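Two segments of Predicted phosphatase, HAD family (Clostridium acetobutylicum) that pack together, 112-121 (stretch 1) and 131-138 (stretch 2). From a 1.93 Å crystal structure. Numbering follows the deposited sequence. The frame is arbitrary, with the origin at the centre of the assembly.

Stretch 1, residues 112-121: PTVFSKQILE
Stretch 2, residues 131-138: AIVGSSLD

Helix 113-121, with Pro112 as its N-cap residue, packs on strand 131-135; their N-to-C directions differ by 140°, the axes approach to 7.0 Å, and the contact buries 489 Å². Register: CA atoms pair Pro112 with Ser135 (4.3 Å, a parallel bridge), Thr113 with Gly134 (3.9 Å) and Lys117 with Ile132 (6.7 Å). Pro112 (phi/psi -55/139) is extended; from Thr113 (-57/-40) the chain is helical. Ile132 (-127/102), Val133 (-108/111), Gly134 (-119/-168) and Ser135 (-83/168) are extended, and Leu137 (-49/-32) turns.

Polar contacts gather at the helix start. Thr113 N donates to Ser135 O (2.9 Å, 167°), as does Thr113 OG1 (3.2 Å, chi1 m); Gly134 N reaches Thr113 OG1 (2.8 Å) in a weak bond bent to 127°. Pro112 CA lies 3.3 Å from Ser135 O in a CA-H...O contact. Ser116 OG (m) also donates back to Pro112 O (2.8 Å), at the N-cap.

Gly134 permits this closeness: an ideal CB would sit 2.6 Å from Thr113 N, a clash.

Apolar contacts form two groups: Ile132 further along the helix, and Leu137 at its start. Ile132 (m, t) points toward the helix, its CD1 3.5 Å from Leu120 CD1 (m, t) and its CG2 3.9 Å from Ser116 CB. Leu137 CD2 (m, t) meets Pro112 CB (3.8 Å), Val114 CG1 (p, 3.9 Å) and, obliquely, Phe115 CE2 (m, 4.0 Å).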

ATOM      1  N   PRO A 112      -3.984  -4.068   6.859  1.00 15.53           N
ATOM      2  CA  PRO A 112      -4.480  -5.389   7.260  1.00 14.71           C
ATOM      3  C   PRO A 112      -5.194  -6.094   6.103  1.00 14.52           C
ATOM      4  O   PRO A 112      -5.946  -5.464   5.363  1.00 15.02           O
ATOM      5  CB  PRO A 112      -5.430  -5.062   8.407  1.00 13.23           C
ATOM      6  CG  PRO A 112      -4.782  -3.874   9.044  1.00 14.61           C
ATOM      7  CD  PRO A 112      -4.391  -3.038   7.836  1.00 13.30           C
ATOM      8  N   THR A 113      -4.957  -7.397   5.961  1.00 14.35           N
ATOM      9  CA  THR A 113      -5.575  -8.200   4.907  1.00 15.74           C
ATOM     10  C   THR A 113      -7.103  -8.145   4.943  1.00 16.81           C
ATOM     11  O   THR A 113      -7.759  -8.085   3.903  1.00 15.65           O
ATOM     12  CB  THR A 113      -5.180  -9.690   5.028  1.00 15.71           C
ATOM     13  OG1 THR A 113      -3.761  -9.803   5.164  1.00 23.47           O
ATOM     14  CG2 THR A 113      -5.625 -10.460   3.803  1.00 18.75           C
ATOM     15  N   VAL A 114      -7.671  -8.171   6.141  1.00 16.80           N
ATOM     16  CA  VAL A 114      -9.120  -8.155   6.275  1.00 16.14           C
ATOM     17  C   VAL A 114      -9.737  -6.902   5.668  1.00 14.00           C
ATOM     18  O   VAL A 114     -10.759  -6.982   4.985  1.00 14.19           O
ATOM     19  CB  VAL A 114      -9.541  -8.299   7.762  1.00 16.68           C
ATOM     20  CG1 VAL A 114      -8.906  -7.208   8.596  1.00 15.81           C
ATOM     21  CG2 VAL A 114     -11.061  -8.266   7.872  1.00 18.33           C
ATOM     22  N   PHE A 115      -9.119  -5.749   5.914  1.00 11.14           N
ATOM     23  CA  PHE A 115      -9.611  -4.495   5.354  1.00 12.26           C
ATOM     24  C   PHE A 115      -9.325  -4.419   3.853  1.00 11.39           C
ATOM     25  O   PHE A 115     -10.173  -3.988   3.083  1.00  9.67           O
ATOM     26  CB  PHE A 115      -8.948  -3.285   6.025  1.00 11.36           C
ATOM     27  CG  PHE A 115      -9.207  -3.182   7.505  1.00 14.57           C
ATOM     28  CD1 PHE A 115     -10.432  -3.581   8.046  1.00 15.09           C
ATOM     29  CD2 PHE A 115      -8.242  -2.646   8.353  1.00 14.78           C
ATOM     30  CE1 PHE A 115     -10.686  -3.440   9.411  1.00 17.12           C
ATOM     31  CE2 PHE A 115      -8.490  -2.502   9.720  1.00 14.71           C
ATOM     32  CZ  PHE A 115      -9.711  -2.899  10.247  1.00 14.98           C
ATOM     33  N   SER A 116      -8.124  -4.827   3.452  1.00 10.49           N
ATOM     34  CA  SER A 116      -7.737  -4.779   2.040  1.00 12.48           C
ATOM     35  C   SER A 116      -8.689  -5.591   1.163  1.00 12.70           C
ATOM     36  O   SER A 116      -9.050  -5.166   0.073  1.00 14.33           O
ATOM     37  CB  SER A 116      -6.309  -5.292   1.878  1.00 10.44           C
ATOM     38  OG  SER A 116      -5.432  -4.605   2.756  1.00 11.37           O
ATOM     39  N   LYS A 117      -9.095  -6.758   1.650  1.00 14.73           N
ATOM     40  CA  LYS A 117     -10.018  -7.609   0.917  1.00 15.55           C
ATOM     41  C   LYS A 117     -11.398  -6.949   0.796  1.00 16.77           C
ATOM     42  O   LYS A 117     -11.978  -6.904  -0.293  1.00 16.16           O
ATOM     43  CB  LYS A 117     -10.133  -8.963   1.625  1.00 20.08           C
ATOM     44  CG  LYS A 117     -10.867 -10.014   0.826  1.00 22.64           C
ATOM     45  CD  LYS A 117     -10.883 -11.337   1.564  1.00 26.11           C
ATOM     46  CE  LYS A 117     -11.072 -12.486   0.591  1.00 28.91           C
ATOM     47  NZ  LYS A 117      -9.927 -12.556  -0.370  1.00 32.13           N
ATOM     48  N   GLN A 118     -11.915  -6.423   1.911  1.00 15.37           N
ATOM     49  CA  GLN A 118     -13.221  -5.763   1.914  1.00 15.10           C
ATOM     50  C   GLN A 118     -13.239  -4.605   0.945  1.00 14.67           C
ATOM     51  O   GLN A 118     -14.224  -4.387   0.241  1.00 17.05           O
ATOM     52  CB  GLN A 118     -13.564  -5.191   3.293  1.00 17.88           C
ATOM     53  CG  GLN A 118     -13.857  -6.181   4.373  1.00 20.21           C
ATOM     54  CD  GLN A 118     -14.256  -5.473   5.653  1.00 21.03           C
ATOM     55  OE1 GLN A 118     -15.344  -4.892   5.745  1.00 19.61           O
ATOM     56  NE2 GLN A 118     -13.365  -5.494   6.641  1.00 22.32           N
ATOM     57  N   ILE A 119     -12.156  -3.835   0.944  1.00 11.20           N
ATOM     58  CA  ILE A 119     -12.033  -2.675   0.076  1.00 11.15           C
ATOM     59  C   ILE A 119     -11.976  -3.067  -1.404  1.00 12.75           C
ATOM     60  O   ILE A 119     -12.708  -2.512  -2.222  1.00 14.62           O
ATOM     61  CB  ILE A 119     -10.769  -1.859   0.460  1.00 11.72           C
ATOM     62  CG1 ILE A 119     -10.989  -1.185   1.821  1.00  9.74           C
ATOM     63  CG2 ILE A 119     -10.463  -0.823  -0.597  1.00 10.30           C
ATOM     64  CD1 ILE A 119      -9.705  -0.673   2.452  1.00 10.09           C
ATOM     65  N   LEU A 120     -11.114  -4.021  -1.746  1.00 14.28           N
ATOM     66  CA  LEU A 120     -10.980  -4.444  -3.141  1.00 14.76           C
ATOM     67  C   LEU A 120     -12.256  -5.102  -3.675  1.00 16.35           C
ATOM     68  O   LEU A 120     -12.599  -4.949  -4.849  1.00 18.02           O
ATOM     69  CB  LEU A 120      -9.771  -5.368  -3.287  1.00 13.64           C
ATOM     70  CG  LEU A 120      -8.451  -4.616  -3.060  1.00 14.84           C
ATOM     71  CD1 LEU A 120      -7.274  -5.571  -2.970  1.00 14.07           C
ATOM     72  CD2 LEU A 120      -8.260  -3.610  -4.187  1.00 16.98           C
ATOM     73  N   GLU A 121     -12.967  -5.821  -2.816  1.00 18.39           N
ATOM     74  CA  GLU A 121     -14.217  -6.443  -3.226  1.00 19.65           C
ATOM     75  C   GLU A 121     -15.266  -5.342  -3.345  1.00 20.49           C
ATOM     76  O   GLU A 121     -16.065  -5.323  -4.287  1.00 18.84           O
ATOM     77  CB  GLU A 121     -14.657  -7.494  -2.208  1.00 18.64           C
ATOM     78  CG  GLU A 121     -13.623  -8.581  -1.987  1.00 25.20           C
ATOM     79  CD  GLU A 121     -14.132  -9.711  -1.113  1.00 26.82           C
ATOM     80  OE1 GLU A 121     -15.026  -9.461  -0.275  1.00 30.85           O
ATOM     81  OE2 GLU A 121     -13.629 -10.842  -1.256  1.00 25.00           O
ATOM     82  N   ALA A 131      -3.967 -13.109  -5.378  1.00 15.70           N
ATOM     83  CA  ALA A 131      -3.951 -13.116  -3.922  1.00 14.77           C
ATOM     84  C   ALA A 131      -3.887 -11.684  -3.411  1.00 14.61           C
ATOM     85  O   ALA A 131      -3.403 -10.791  -4.101  1.00 12.92           O
ATOM     86  CB  ALA A 131      -2.753 -13.916  -3.406  1.00 14.60           C
ATOM     87  N   ILE A 132      -4.401 -11.472  -2.204  1.00 15.31           N
ATOM     88  CA  ILE A 132      -4.387 -10.158  -1.574  1.00 14.60           C
ATOM     89  C   ILE A 132      -3.739 -10.431  -0.231  1.00 15.03           C
ATOM     90  O   ILE A 132      -4.369 -10.962   0.678  1.00 18.37           O
ATOM     91  CB  ILE A 132      -5.827  -9.605  -1.406  1.00 14.61           C
ATOM     92  CG1 ILE A 132      -6.410  -9.303  -2.791  1.00 13.43           C
ATOM     93  CG2 ILE A 132      -5.817  -8.346  -0.543  1.00 13.08           C
ATOM     94  CD1 ILE A 132      -7.901  -9.020  -2.799  1.00 11.98           C
ATOM     95  N   VAL A 133      -2.463 -10.085  -0.120  1.00 14.33           N
ATOM     96  CA  VAL A 133      -1.703 -10.346   1.087  1.00 14.13           C
ATOM     97  C   VAL A 133      -1.421  -9.078   1.879  1.00 14.36           C
ATOM     98  O   VAL A 133      -0.648  -8.219   1.455  1.00 12.51           O
ATOM     99  CB  VAL A 133      -0.366 -11.036   0.735  1.00 12.56           C
ATOM    100  CG1 VAL A 133       0.298 -11.569   1.998  1.00 12.26           C
ATOM    101  CG2 VAL A 133      -0.625 -12.172  -0.274  1.00 13.47           C
ATOM    102  N   GLY A 134      -2.057  -8.975   3.038  1.00 13.90           N
ATOM    103  CA  GLY A 134      -1.868  -7.812   3.880  1.00 13.74           C
ATOM    104  C   GLY A 134      -1.283  -8.200   5.216  1.00 14.61           C
ATOM    105  O   GLY A 134      -0.816  -9.325   5.408  1.00 15.46           O
ATOM    106  N   SER A 135      -1.290  -7.253   6.145  1.00 13.60           N
ATOM    107  CA  SER A 135      -0.760  -7.507   7.471  1.00 12.87           C
ATOM    108  C   SER A 135      -1.834  -8.204   8.306  1.00 12.58           C
ATOM    109  O   SER A 135      -3.002  -8.287   7.907  1.00 14.50           O
ATOM    110  CB  SER A 135      -0.368  -6.185   8.147  1.00 10.49           C
ATOM    111  OG  SER A 135      -1.486  -5.319   8.271  1.00 13.26           O
ATOM    112  N   SER A 136      -1.432  -8.729   9.452  1.00 15.57           N
ATOM    113  CA  SER A 136      -2.379  -9.366  10.353  1.00 17.77           C
ATOM    114  C   SER A 136      -2.798  -8.238  11.291  1.00 18.32           C
ATOM    115  O   SER A 136      -1.978  -7.390  11.636  1.00 18.22           O
ATOM    116  CB  SER A 136      -1.690 -10.484  11.134  1.00 17.82           C
ATOM    117  OG  SER A 136      -0.491 -10.008  11.716  1.00 21.11           O
ATOM    118  N   LEU A 137      -4.064  -8.214  11.692  1.00 20.40           N
ATOM    119  CA  LEU A 137      -4.539  -7.167  12.592  1.00 22.15           C
ATOM    120  C   LEU A 137      -3.631  -6.961  13.807  1.00 23.43           C
ATOM    121  O   LEU A 137      -3.506  -5.842  14.293  1.00 25.12           O
ATOM    122  CB  LEU A 137      -5.968  -7.469  13.050  1.00 20.91           C
ATOM    123  CG  LEU A 137      -7.078  -7.230  12.019  1.00 20.03           C
ATOM    124  CD1 LEU A 137      -8.408  -7.746  12.553  1.00 17.25           C
ATOM    125  CD2 LEU A 137      -7.172  -5.733  11.704  1.00 21.14           C
ATOM    126  N   ASP A 138      -2.984  -8.023  14.288  1.00 26.79           N
ATOM    127  CA  ASP A 138      -2.098  -7.897  15.450  1.00 27.65           C
ATOM    128  C   ASP A 138      -0.710  -7.337  15.137  1.00 28.04           C
ATOM    129  O   ASP A 138       0.116  -7.167  16.034  1.00 26.62           O
ATOM    130  CB  ASP A 138      -1.943  -9.238  16.184  1.00 30.61           C
ATOM    131  CG  ASP A 138      -1.278 -10.308  15.335  1.00 32.59           C
ATOM    132  OD1 ASP A 138      -0.399  -9.973  14.516  1.00 32.92           O
ATOM    133  OD2 ASP A 138      -1.626 -11.497  15.506  1.00 34.22           O
TER